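Local structure of insecticidal crystal protein Cry7Cal (Bacillus thuringiensis, 5ZI1) at residues E98-N103 with L108-V113; E115-T120 with A163-Q168; G34-L39 with E159-E164; P49-D54 with A89-T94. The protein is an insecticidal toxin active against locusts that probably binds receptors in its target, this chain being the toxin part of a longer crystal protein. All coordinates share one frame; numbering follows the deposited sequence. Where two conformers were deposited one is given.

Contact 1. Residues E98-N103 with L108-V113; sequences EAWQNN and LKQLLV
A single water ties Lys-109 to Ala-99: it accepts from Lys-109 NZ at 2.9 Å and donates to Ala-99 O, also at 2.9 Å, near the end of helix 73-101. Lysine suits this partly exposed position because its chain, extended beyond CG, lays CD 3.6 Å from Ala-99 O and carries the ammonium on to the water. Asn-103, just past the helix end, runs across this chain at about a right angle, its CB 3.9 Å from Lys-109 CD. Deeper in the contact, Trp-100 takes over. Its CG stands anti to the backbone N (chi1 159°), which brings the indole obliquely against Gln-110 and Val-113. Val-113 CG1 meets Trp-100 CB at 3.9 Å, while Gln-110 CG lies 3.6 Å from Trp-100 NE1. The indole and the Gln-110 amide are turned 75° apart; glutamine lends its methylene chain to the packing and spends its amide NE2 on Arg-104 O in the connecting turn. Trp-100 also meets Trp-165 edge-to-face, on the side of the indole where Val-113 lies, and so brings helices 73-101, 107-127 and 141-165 together at one spot. This is the turn of an antiparallel helical hairpin, formed by helices 73-101 and 107-127. Its chemistry is graded: apolar groups fill the inner side, whereas the charged end at the outer side reaches a main-chain carbonyl by way of water, which probably keeps that link adaptable.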
loop_
_atom_site.group_PDB
_atom_site.type_symbol
_atom_site.label_atom_id
_atom_site.label_comp_id
_atom_site.label_asym_id
_atom_site.label_seq_id
_atom_site.Cartn_x
_atom_site.Cartn_y
_atom_site.Cartn_z
ATOM N N GLU A 98 -3.663 5.693 31.669
ATOM C CA GLU A 98 -2.788 4.831 32.451
ATOM C C GLU A 98 -3.162 4.861 33.925
ATOM O O GLU A 98 -3.229 3.811 34.573
ATOM C CB GLU A 98 -1.334 5.250 32.249
ATOM C CG GLU A 98 -0.338 4.184 32.643
ATOM C CD GLU A 98 1.048 4.473 32.095
ATOM O OE1 GLU A 98 1.914 3.580 32.205
ATOM O OE2 GLU A 98 1.257 5.589 31.547
ATOM N N ALA A 99 -3.416 6.054 34.469
ATOM C CA ALA A 99 -3.829 6.165 35.867
ATOM C C ALA A 99 -5.107 5.385 36.133
ATOM O O ALA A 99 -5.265 4.785 37.201
ATOM C CB ALA A 99 -4.015 7.631 36.254
ATOM N N TRP A 100 -6.037 5.381 35.179
ATOM C CA TRP A 100 -7.284 4.661 35.399
ATOM C C TRP A 100 -7.066 3.158 35.293
ATOM O O TRP A 100 -7.594 2.382 36.101
ATOM C CB TRP A 100 -8.354 5.122 34.402
ATOM C CG TRP A 100 -9.459 4.103 34.247
ATOM C CD1 TRP A 100 -10.458 3.833 35.135
ATOM C CD2 TRP A 100 -9.654 3.211 33.143
ATOM N NE1 TRP A 100 -11.265 2.830 34.650
ATOM C CE2 TRP A 100 -10.788 2.430 33.430
ATOM C CE3 TRP A 100 -8.980 3.000 31.938
ATOM C CZ2 TRP A 100 -11.257 1.453 32.558
ATOM C CZ3 TRP A 100 -9.453 2.028 31.075
ATOM C CH2 TRP A 100 -10.578 1.269 31.389
ATOM N N GLN A 101 -6.291 2.737 34.298
ATOM C CA GLN A 101 -6.030 1.318 34.093
ATOM C C GLN A 101 -5.381 0.677 35.320
ATOM O O GLN A 101 -5.659 -0.483 35.637
ATOM C CB GLN A 101 -5.158 1.156 32.845
ATOM C CG GLN A 101 -4.268 -0.053 32.838
ATOM C CD GLN A 101 -4.983 -1.287 32.355
ATOM O OE1 GLN A 101 -6.201 -1.441 32.552
ATOM N NE2 GLN A 101 -4.237 -2.178 31.697
ATOM N N ASN A 102 -4.557 1.424 36.044
ATOM C CA ASN A 102 -3.884 0.907 37.224
ATOM C C ASN A 102 -4.674 1.121 38.519
ATOM O O ASN A 102 -4.141 0.883 39.608
ATOM C CB ASN A 102 -2.502 1.547 37.325
ATOM C CG ASN A 102 -1.602 1.141 36.171
ATOM O OD1 ASN A 102 -1.655 -0.001 35.701
ATOM N ND2 ASN A 102 -0.801 2.083 35.681
ATOM N N ASN A 103 -5.929 1.553 38.434
ATOM C CA ASN A 103 -6.727 1.760 39.635
ATOM C C ASN A 103 -8.195 1.875 39.238
ATOM O O ASN A 103 -8.882 2.817 39.645
ATOM C CB ASN A 103 -6.254 3.013 40.377
ATOM C CG ASN A 103 -6.889 3.165 41.750
ATOM O OD1 ASN A 103 -7.650 2.301 42.195
ATOM N ND2 ASN A 103 -6.618 4.291 42.406
ATOM N N LEU A 108 -12.911 8.671 40.840
ATOM C CA LEU A 108 -12.353 9.930 40.364
ATOM C C LEU A 108 -11.396 9.731 39.186
ATOM O O LEU A 108 -11.200 10.652 38.380
ATOM C CB LEU A 108 -11.658 10.657 41.523
ATOM C CG LEU A 108 -10.690 11.805 41.207
ATOM C CD1 LEU A 108 -11.437 13.013 40.649
ATOM C CD2 LEU A 108 -9.920 12.198 42.448
ATOM N N LYS A 109 -10.794 8.548 39.054
ATOM C CA LYS A 109 -9.917 8.341 37.909
ATOM C C LYS A 109 -10.706 7.953 36.674
ATOM O O LYS A 109 -10.264 8.221 35.555
ATOM C CB LYS A 109 -8.847 7.295 38.237
ATOM C CG LYS A 109 -7.684 7.897 39.016
ATOM C CD LYS A 109 -6.803 6.843 39.675
ATOM C CE LYS A 109 -5.693 7.501 40.495
ATOM N NZ LYS A 109 -5.073 6.578 41.486
ATOM N N GLN A 110 -11.874 7.338 36.852
ATOM C CA GLN A 110 -12.795 7.182 35.730
ATOM C C GLN A 110 -13.256 8.538 35.217
ATOM O O GLN A 110 -13.274 8.785 34.007
ATOM C CB GLN A 110 -14.001 6.349 36.145
ATOM C CG GLN A 110 -13.704 4.901 36.351
ATOM C CD GLN A 110 -14.744 4.255 37.207
ATOM O OE1 GLN A 110 -15.945 4.450 36.998
ATOM N NE2 GLN A 110 -14.300 3.511 38.209
ATOM N N LEU A 111 -13.656 9.426 36.123
ATOM C CA LEU A 111 -14.030 10.762 35.687
ATOM C C LEU A 111 -12.916 11.389 34.874
ATOM O O LEU A 111 -13.160 11.869 33.764
ATOM C CB LEU A 111 -14.377 11.642 36.880
ATOM C CG LEU A 111 -15.839 11.590 37.318
ATOM C CD1 LEU A 111 -16.466 10.196 37.190
ATOM C CD2 LEU A 111 -15.967 12.107 38.736
ATOM N N LEU A 112 -11.667 11.290 35.370
ATOM C CA LEU A 112 -10.541 12.014 34.782
ATOM C C LEU A 112 -10.234 11.543 33.370
ATOM O O LEU A 112 -9.922 12.360 32.501
ATOM C CB LEU A 112 -9.294 11.883 35.662
ATOM C CG LEU A 112 -9.274 12.844 36.850
ATOM C CD1 LEU A 112 -8.231 12.391 37.850
ATOM C CD2 LEU A 112 -9.003 14.277 36.389
ATOM N N VAL A 113 -10.319 10.240 33.107
ATOM C CA VAL A 113 -9.980 9.802 31.761
ATOM C C VAL A 113 -11.133 10.080 30.805
ATOM O O VAL A 113 -10.888 10.434 29.645
ATOM C CB VAL A 113 -9.528 8.325 31.741
ATOM C CG1 VAL A 113 -10.636 7.384 32.229
ATOM C CG2 VAL A 113 -9.050 7.945 30.355
HETATM O O HOH W 1 -3.583 4.984 39.597
#

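Contact 2. Residues E115-T120 with A163-Q168; sequences ERFVST and AEWGMQ
Aromatic packing carries the whole of the direct contact between Phe-117 and Trp-165. The corner of the indole is what touches: Trp-165 CZ3 lies 3.7 Å from both CB and CG of Phe-117, and Trp-165 CH2 comes within 4.1 Å of Phe-117 CB. The rings lean on one another obliquely, planes 55° apart and centroids 5.6 Å apart, with Phe-117 CD1 in the plane of the indole at its edge. Trp-165 keeps CG anti to its carbonyl carbon (chi1 -65°), which carries the six-membered ring out toward helix 107-127. Large flat residues suit this buried place, since they reach across between the helices.

Hydrogen bonds work inside each segment. Arg-116 O accepts Thr-120 N at 2.8 Å and Thr-120 OG1 at 2.7 Å, from opposite faces of the carbonyl plane; threonine can thus sit in the buried side of the helix with its hydroxyl satisfied. Gly-166 ends the other helix in a Schellman motif, with Gly-166 N bonded to Ala-163 O at 3.1 Å, and its positive phi is natural for glycine.

Around this pair, Phe-117 also meets Phe-175 of helix 169-202 edge-to-face, and Tyr-93 of helix 73-101 packs on both Phe-117 and Trp-165, placing the contact where four helices of the N-terminal bundle converge.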
loop_
_atom_site.group_PDB
_atom_site.type_symbol
_atom_site.label_atom_id
_atom_site.label_comp_id
_atom_site.label_asym_id
_atom_site.label_seq_id
_atom_site.Cartn_x
_atom_site.Cartn_y
_atom_site.Cartn_z
ATOM N N GLU A 115 -13.006 12.787 30.959
ATOM C CA GLU A 115 -12.846 14.196 30.608
ATOM C C GLU A 115 -11.754 14.430 29.587
ATOM O O GLU A 115 -11.945 15.218 28.671
ATOM C CB GLU A 115 -12.530 14.963 31.881
ATOM C CG GLU A 115 -12.558 16.480 31.716
ATOM C CD GLU A 115 -11.227 17.118 32.040
ATOM O OE1 GLU A 115 -10.369 17.149 31.136
ATOM O OE2 GLU A 115 -11.042 17.576 33.189
ATOM N N ARG A 116 -10.563 13.836 29.787
ATOM C CA ARG A 116 -9.503 13.973 28.795
ATOM C C ARG A 116 -9.920 13.408 27.452
ATOM O O ARG A 116 -9.511 13.943 26.411
ATOM C CB ARG A 116 -8.206 13.311 29.255
ATOM C CG ARG A 116 -7.766 13.770 30.617
ATOM C CD ARG A 116 -6.809 14.950 30.492
ATOM N NE ARG A 116 -6.334 15.331 31.820
ATOM C CZ ARG A 116 -6.929 16.227 32.601
ATOM N NH1 ARG A 116 -8.025 16.864 32.177
ATOM N NH2 ARG A 116 -6.428 16.479 33.796
ATOM N N PHE A 117 -10.743 12.359 27.443
ATOM C CA PHE A 117 -11.155 11.788 26.168
ATOM C C PHE A 117 -12.016 12.770 25.379
ATOM O O PHE A 117 -11.712 13.091 24.224
ATOM C CB PHE A 117 -11.901 10.470 26.372
ATOM C CG PHE A 117 -12.522 9.957 25.100
ATOM C CD1 PHE A 117 -11.771 9.211 24.208
ATOM C CD2 PHE A 117 -13.825 10.283 24.757
ATOM C CE1 PHE A 117 -12.325 8.764 23.015
ATOM C CE2 PHE A 117 -14.392 9.847 23.562
ATOM C CZ PHE A 117 -13.643 9.085 22.692
ATOM N N VAL A 118 -13.114 13.246 25.976
ATOM C CA VAL A 118 -14.014 14.102 25.202
ATOM C C VAL A 118 -13.357 15.444 24.924
ATOM O O VAL A 118 -13.539 16.014 23.840
ATOM C CB VAL A 118 -15.394 14.262 25.882
ATOM C CG1 VAL A 118 -15.986 12.898 26.265
ATOM C CG2 VAL A 118 -15.310 15.152 27.088
ATOM N N SER A 119 -12.532 15.948 25.843
ATOM C CA SER A 119 -11.800 17.167 25.519
ATOM C C SER A 119 -10.794 16.929 24.401
ATOM O O SER A 119 -10.593 17.812 23.561
ATOM C CB SER A 119 -11.117 17.745 26.761
ATOM O OG SER A 119 -10.157 16.849 27.294
ATOM N N THR A 120 -10.159 15.747 24.353
ATOM C CA THR A 120 -9.172 15.514 23.290
ATOM C C THR A 120 -9.867 15.263 21.960
ATOM O O THR A 120 -9.405 15.724 20.911
ATOM C CB THR A 120 -8.244 14.339 23.632
ATOM O OG1 THR A 120 -7.475 14.649 24.798
ATOM C CG2 THR A 120 -7.278 14.069 22.493
ATOM N N ALA A 163 -18.068 2.416 28.431
ATOM C CA ALA A 163 -18.959 1.912 29.474
ATOM C C ALA A 163 -18.232 1.755 30.804
ATOM O O ALA A 163 -18.801 2.038 31.865
ATOM C CB ALA A 163 -19.581 0.584 29.043
ATOM N N GLU A 164 -16.954 1.339 30.771
ATOM C CA GLU A 164 -16.212 1.204 32.021
ATOM C C GLU A 164 -15.786 2.546 32.596
ATOM O O GLU A 164 -15.468 2.619 33.788
ATOM C CB GLU A 164 -14.990 0.298 31.847
ATOM C CG GLU A 164 -15.153 -0.802 30.833
ATOM C CD GLU A 164 -13.943 -1.741 30.821
ATOM O OE1 GLU A 164 -13.652 -2.365 31.871
ATOM O OE2 GLU A 164 -13.257 -1.851 29.778
ATOM N N TRP A 165 -15.808 3.610 31.800
ATOM C CA TRP A 165 -15.602 4.952 32.327
ATOM C C TRP A 165 -16.860 5.570 32.910
ATOM O O TRP A 165 -16.782 6.665 33.481
ATOM C CB TRP A 165 -15.093 5.874 31.238
ATOM C CG TRP A 165 -13.758 5.527 30.722
ATOM C CD1 TRP A 165 -12.820 4.722 31.311
ATOM C CD2 TRP A 165 -13.194 5.978 29.497
ATOM N NE1 TRP A 165 -11.700 4.656 30.520
ATOM C CE2 TRP A 165 -11.908 5.411 29.395
ATOM C CE3 TRP A 165 -13.652 6.803 28.468
ATOM C CZ2 TRP A 165 -11.076 5.656 28.313
ATOM C CZ3 TRP A 165 -12.827 7.039 27.395
ATOM C CH2 TRP A 165 -11.555 6.469 27.324
ATOM N N GLY A 166 -18.006 4.907 32.784
ATOM C CA GLY A 166 -19.272 5.491 33.163
ATOM C C GLY A 166 -20.067 6.083 32.018
ATOM O O GLY A 166 -21.031 6.810 32.267
ATOM N N MET A 167 -19.686 5.810 30.775
ATOM C CA MET A 167 -20.450 6.285 29.637
ATOM C C MET A 167 -21.705 5.447 29.483
ATOM O O MET A 167 -21.669 4.218 29.618
ATOM C CB MET A 167 -19.614 6.218 28.356
ATOM C CG MET A 167 -18.707 7.413 28.151
ATOM S SD MET A 167 -17.782 7.372 26.611
ATOM C CE MET A 167 -19.043 7.226 25.387
ATOM N N GLN A 168 -22.815 6.115 29.194
ATOM C CA GLN A 168 -24.044 5.406 28.903
ATOM C C GLN A 168 -24.055 4.952 27.449
ATOM O O GLN A 168 -23.286 5.435 26.609
ATOM C CB GLN A 168 -25.251 6.289 29.211
ATOM C CG GLN A 168 -25.831 6.015 30.589
ATOM C CD GLN A 168 -26.837 7.069 30.997
ATOM O OE1 GLN A 168 -26.470 8.231 31.204
ATOM N NE2 GLN A 168 -28.113 6.674 31.132
#

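Contact 3. Residues G34-L39 with E159-E164; sequences GGIIGL and ELFGAE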
loop_
_atom_site.group_PDB
_atom_site.type_symbol
_atom_site.label_atom_id
_atom_site.label_comp_id
_atom_site.label_asym_id
_atom_site.label_seq_id
_atom_site.Cartn_x
_atom_site.Cartn_y
_atom_site.Cartn_z
ATOM N N GLY A 34 -3.792 -1.971 28.316
ATOM C CA GLY A 34 -2.342 -1.964 28.440
ATOM C C GLY A 34 -1.645 -1.854 27.097
ATOM O O GLY A 34 -0.718 -1.058 26.922
ATOM N N GLY A 35 -2.086 -2.652 26.125
ATOM C CA GLY A 35 -1.530 -2.530 24.789
ATOM C C GLY A 35 -1.861 -1.198 24.143
ATOM O O GLY A 35 -1.011 -0.593 23.485
ATOM N N ILE A 36 -3.105 -0.729 24.311
ATOM C CA ILE A 36 -3.489 0.586 23.793
ATOM C C ILE A 36 -2.548 1.661 24.325
ATOM O O ILE A 36 -2.153 2.577 23.594
ATOM C CB ILE A 36 -4.957 0.893 24.146
ATOM C CG1 ILE A 36 -5.920 0.149 23.212
ATOM C CG2 ILE A 36 -5.229 2.380 24.086
ATOM C CD1 ILE A 36 -6.322 0.906 21.973
ATOM N N ILE A 37 -2.161 1.555 25.600
ATOM C CA ILE A 37 -1.239 2.524 26.180
ATOM C C ILE A 37 0.122 2.434 25.506
ATOM O O ILE A 37 0.752 3.454 25.205
ATOM C CB ILE A 37 -1.134 2.324 27.704
ATOM C CG1 ILE A 37 -2.406 2.827 28.400
ATOM C CG2 ILE A 37 0.103 3.037 28.255
ATOM C CD1 ILE A 37 -2.512 2.411 29.857
ATOM N N GLY A 38 0.586 1.215 25.235
ATOM C CA GLY A 38 1.852 1.055 24.544
ATOM C C GLY A 38 1.809 1.576 23.123
ATOM O O GLY A 38 2.783 2.163 22.637
ATOM N N LEU A 39 0.683 1.373 22.435
ATOM C CA LEU A 39 0.540 1.920 21.090
ATOM C C LEU A 39 0.588 3.446 21.111
ATOM O O LEU A 39 1.277 4.068 20.295
ATOM C CB LEU A 39 -0.756 1.431 20.446
ATOM C CG LEU A 39 -0.951 2.007 19.042
ATOM C CD1 LEU A 39 0.207 1.586 18.173
ATOM C CD2 LEU A 39 -2.252 1.579 18.411
ATOM N N GLU A 159 -15.500 3.013 22.321
ATOM C CA GLU A 159 -16.171 1.721 22.266
ATOM C C GLU A 159 -15.464 0.693 23.126
ATOM O O GLU A 159 -16.117 -0.195 23.686
ATOM C CB GLU A 159 -16.302 1.218 20.820
ATOM C CG GLU A 159 -16.933 -0.188 20.778
ATOM C CD GLU A 159 -18.443 -0.105 20.517
ATOM O OE1 GLU A 159 -18.925 1.001 20.176
ATOM O OE2 GLU A 159 -19.177 -1.110 20.709
ATOM N N LEU A 160 -14.141 0.802 23.259
ATOM C CA LEU A 160 -13.432 -0.176 24.067
ATOM C C LEU A 160 -13.655 0.058 25.554
ATOM O O LEU A 160 -13.901 -0.892 26.310
ATOM C CB LEU A 160 -11.936 -0.145 23.762
ATOM C CG LEU A 160 -11.459 -0.602 22.386
ATOM C CD1 LEU A 160 -10.013 -0.178 22.216
ATOM C CD2 LEU A 160 -11.607 -2.096 22.241
ATOM N N PHE A 161 -13.562 1.305 25.998
ATOM C CA PHE A 161 -13.489 1.588 27.418
ATOM C C PHE A 161 -14.619 2.473 27.937
ATOM O O PHE A 161 -14.740 2.622 29.161
ATOM C CB PHE A 161 -12.139 2.243 27.761
ATOM C CG PHE A 161 -10.930 1.582 27.100
ATOM C CD1 PHE A 161 -10.618 0.245 27.341
ATOM C CD2 PHE A 161 -10.082 2.321 26.276
ATOM C CE1 PHE A 161 -9.506 -0.344 26.751
ATOM C CE2 PHE A 161 -8.956 1.737 25.685
ATOM C CZ PHE A 161 -8.670 0.407 25.917
ATOM N N GLY A 162 -15.461 3.034 27.061
ATOM C CA GLY A 162 -16.490 3.990 27.465
ATOM C C GLY A 162 -17.398 3.558 28.599
ATOM O O GLY A 162 -17.481 4.237 29.627
ATOM N N ALA A 163 -18.068 2.416 28.431
ATOM C CA ALA A 163 -18.959 1.912 29.474
ATOM C C ALA A 163 -18.232 1.755 30.804
ATOM O O ALA A 163 -18.801 2.038 31.865
ATOM C CB ALA A 163 -19.581 0.584 29.043
ATOM N N GLU A 164 -16.954 1.339 30.771
ATOM C CA GLU A 164 -16.212 1.204 32.021
ATOM C C GLU A 164 -15.786 2.546 32.596
ATOM O O GLU A 164 -15.468 2.619 33.788
ATOM C CB GLU A 164 -14.990 0.298 31.847
ATOM C CG GLU A 164 -15.153 -0.802 30.833
ATOM C CD GLU A 164 -13.943 -1.741 30.821
ATOM O OE1 GLU A 164 -13.652 -2.365 31.871
ATOM O OE2 GLU A 164 -13.257 -1.851 29.778
#
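Ile-36 meets Leu-160 and Phe-161 inside the helical bundle that forms the N-terminal domain of three-domain Cry toxins, where helix 33-47 packs on helix 141-165, the position of the central helix in this family. Starting at the backbone, Ile-36 CB already lies 4.1 Å from Phe-161 CZ. The side chain then divides. The shorter branch, CG2, comes to 4.1 Å from Phe-161 CE2, while CG1 is set 3.9 Å from Phe-161 CZ, at the edge of the ring and near its plane. The two side chains run alongside each other, pointing opposite ways, and the two isoleucine branches grip one corner of the ring. Beyond CG1 the chain bends, chi2 standing at -91° rather than at a staggered value, and this carries Ile-36 CD1 to 3.9 Å from Leu-160 CD1, methyl tip to methyl tip.

A beta-branched residue serves well here, since one branch can hold the phenyl edge while the longer one reaches a second partner. Phenylalanine and leucine are equally apt: the CA atoms of Ile-36 and Leu-160 are 10.0 Å apart, a separation that long apolar side chains must fill from both helices. Asn-157 and Phe-153, one and two turns back on helix 141-165, also touch Ile-36, as does Leu-97 of helix 73-101, which makes Ile-36 a junction of three helices. The ring is steadied within its own segment as well: Leu-160 CB sits 3.7 Å above the plane of Phe-161, over its centre.

Contact 4. Residues P49-D54 with A89-T94; sequences PNKQND and ALEGYT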
loop_
_atom_site.group_PDB
_atom_site.type_symbol
_atom_site.label_atom_id
_atom_site.label_comp_id
_atom_site.label_asym_id
_atom_site.label_seq_id
_atom_site.Cartn_x
_atom_site.Cartn_y
_atom_site.Cartn_z
ATOM N N PRO A 49 8.796 13.146 17.555
ATOM C CA PRO A 49 10.090 12.781 18.156
ATOM C C PRO A 49 10.576 13.882 19.085
ATOM O O PRO A 49 10.566 15.062 18.734
ATOM C CB PRO A 49 11.024 12.613 16.945
ATOM C CG PRO A 49 10.122 12.439 15.770
ATOM C CD PRO A 49 8.860 13.207 16.087
ATOM N N ASN A 50 10.977 13.486 20.290
ATOM C CA ASN A 50 11.410 14.432 21.317
ATOM C C ASN A 50 10.396 15.551 21.517
ATOM O O ASN A 50 10.761 16.687 21.821
ATOM C CB ASN A 50 12.795 14.989 20.988
ATOM C CG ASN A 50 13.841 13.891 20.924
ATOM O OD1 ASN A 50 14.360 13.456 21.960
ATOM N ND2 ASN A 50 14.115 13.393 19.710
ATOM N N LYS A 51 9.111 15.226 21.344
ATOM C CA LYS A 51 8.014 16.147 21.626
ATOM C C LYS A 51 8.095 17.411 20.777
ATOM O O LYS A 51 7.664 18.483 21.206
ATOM C CB LYS A 51 7.969 16.490 23.115
ATOM C CG LYS A 51 7.535 15.315 23.987
ATOM C CD LYS A 51 8.311 15.276 25.287
ATOM C CE LYS A 51 7.677 14.339 26.299
ATOM N NZ LYS A 51 6.587 15.039 27.039
ATOM N N GLN A 52 8.639 17.286 19.566
ATOM C CA GLN A 52 8.755 18.383 18.617
ATOM C C GLN A 52 7.915 18.090 17.381
ATOM O O GLN A 52 7.515 16.947 17.137
ATOM C CB GLN A 52 10.212 18.615 18.170
ATOM C CG GLN A 52 11.271 18.333 19.216
ATOM C CD GLN A 52 11.463 19.474 20.191
ATOM O OE1 GLN A 52 10.643 20.391 20.269
ATOM N NE2 GLN A 52 12.561 19.426 20.939
ATOM N N ASN A 53 7.681 19.142 16.588
ATOM C CA ASN A 53 6.889 19.001 15.372
ATOM C C ASN A 53 7.760 18.746 14.128
ATOM O O ASN A 53 7.290 18.932 13.003
ATOM C CB ASN A 53 5.989 20.231 15.167
ATOM C CG ASN A 53 4.700 20.218 16.052
ATOM O OD1 ASN A 53 4.165 19.168 16.416
ATOM N ND2 ASN A 53 4.206 21.407 16.373
ATOM N N ASP A 54 8.997 18.257 14.313
ATOM C CA ASP A 54 9.914 18.066 13.183
ATOM C C ASP A 54 9.309 17.214 12.068
ATOM O O ASP A 54 9.454 17.542 10.882
ATOM C CB ASP A 54 11.223 17.427 13.656
ATOM C CG ASP A 54 12.141 18.414 14.368
ATOM O OD1 ASP A 54 11.750 19.585 14.551
ATOM O OD2 ASP A 54 13.266 18.016 14.752
ATOM N N ALA A 89 -2.591 17.027 24.186
ATOM C CA ALA A 89 -3.850 16.465 24.660
ATOM C C ALA A 89 -3.784 14.947 24.647
ATOM O O ALA A 89 -4.239 14.294 25.593
ATOM C CB ALA A 89 -5.036 16.986 23.831
ATOM N N LEU A 90 -3.198 14.372 23.602
ATOM C CA LEU A 90 -2.961 12.932 23.618
ATOM C C LEU A 90 -2.074 12.527 24.789
ATOM O O LEU A 90 -2.363 11.544 25.481
ATOM C CB LEU A 90 -2.347 12.484 22.300
ATOM C CG LEU A 90 -3.329 12.538 21.135
ATOM C CD1 LEU A 90 -2.579 12.392 19.819
ATOM C CD2 LEU A 90 -4.380 11.442 21.289
ATOM N N GLU A 91 -0.988 13.268 25.032
ATOM C CA GLU A 91 -0.151 12.972 26.192
ATOM C C GLU A 91 -0.994 12.930 27.455
ATOM O O GLU A 91 -0.947 11.958 28.217
ATOM C CB GLU A 91 0.965 14.005 26.351
ATOM C CG GLU A 91 2.059 13.951 25.308
ATOM C CD GLU A 91 3.071 15.113 25.430
ATOM O OE1 GLU A 91 3.010 15.882 26.427
ATOM O OE2 GLU A 91 3.921 15.257 24.518
ATOM N N GLY A 92 -1.794 13.975 27.673
ATOM C CA GLY A 92 -2.663 14.015 28.839
ATOM C C GLY A 92 -3.699 12.910 28.853
ATOM O O GLY A 92 -4.086 12.433 29.924
ATOM N N TYR A 93 -4.165 12.484 27.676
ATOM C CA TYR A 93 -5.140 11.400 27.649
ATOM C C TYR A 93 -4.486 10.063 28.007
ATOM O O TYR A 93 -4.999 9.324 28.863
ATOM C CB TYR A 93 -5.843 11.334 26.284
ATOM C CG TYR A 93 -6.661 10.065 26.122
ATOM C CD1 TYR A 93 -7.930 9.943 26.686
ATOM C CD2 TYR A 93 -6.138 8.970 25.441
ATOM C CE1 TYR A 93 -8.665 8.757 26.547
ATOM C CE2 TYR A 93 -6.852 7.807 25.290
ATOM C CZ TYR A 93 -8.108 7.689 25.842
ATOM O OH TYR A 93 -8.780 6.489 25.675
ATOM N N THR A 94 -3.358 9.727 27.362
ATOM C CA THR A 94 -2.679 8.466 27.676
ATOM C C THR A 94 -2.298 8.411 29.148
ATOM O O THR A 94 -2.477 7.383 29.816
ATOM C CB THR A 94 -1.431 8.289 26.807
ATOM O OG1 THR A 94 -0.475 9.298 27.147
ATOM C CG2 THR A 94 -1.762 8.441 25.352
#
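Charge attraction joins Lys-51 to Glu-91, though at long range: Lys-51 NZ lies 3.7 Å from Glu-91 OE2, and as far from OE1, so the salt bridge is a loose one. The main partner of the carboxylate is Arg-87 of its own helix, bridged through OE2, which probably helps to hold the group in place; Lys-51 adds a long, weaker attraction. Glu-91 reaches out with its chain extended beyond CG, whereas Lys-51 bends at chi4 (-84°) to turn its ammonium toward it.

Van der Waals contact adds little: Lys-51 CG rests 3.7 Å from Glu-91 OE2. Long charged side chains suit this exposed surface, where their ends can stay hydrated while they attract each other.

Hydrogen bonds shape each side separately. Gln-52 N bonds to Pro-49 O at 3.1 Å, closing a beta turn whose central residues, Asn-50 and Lys-51, are both left-handed (close to type III'). On the helix, Thr-94 OG1 donates to Glu-91 O at 2.9 Å, from 28° off the carbonyl plane.

The turn interrupts the path between helices 33-47 and 54-67, a break consistent with the split second helix of the N-terminal helical domain in three-domain Cry toxins.

Overall arrangement
All four contacts lie within the N-terminal helical domain. Contacts 2 and 3 are buried and purely apolar; they share Ala-163 and Glu-164, and both engage the C-terminal part of helix 141-165, one through helix 107-127 and the other through helix 33-47. Contact 1 is mixed, with an apolar inner side and a water-bridged outer side, and joins contact 2 where Val-113 CG1 and Trp-165 NE1 come within 3.4 Å. Contact 4, at the surface, relies on a long salt bridge instead, yet its helical segment supplies Tyr-93, which packs on Val-113, Phe-117 and Trp-165. Helix 73-101 serves contacts 1 and 4, helix 107-127 contacts 1 and 2, and polarity rises from core to surface.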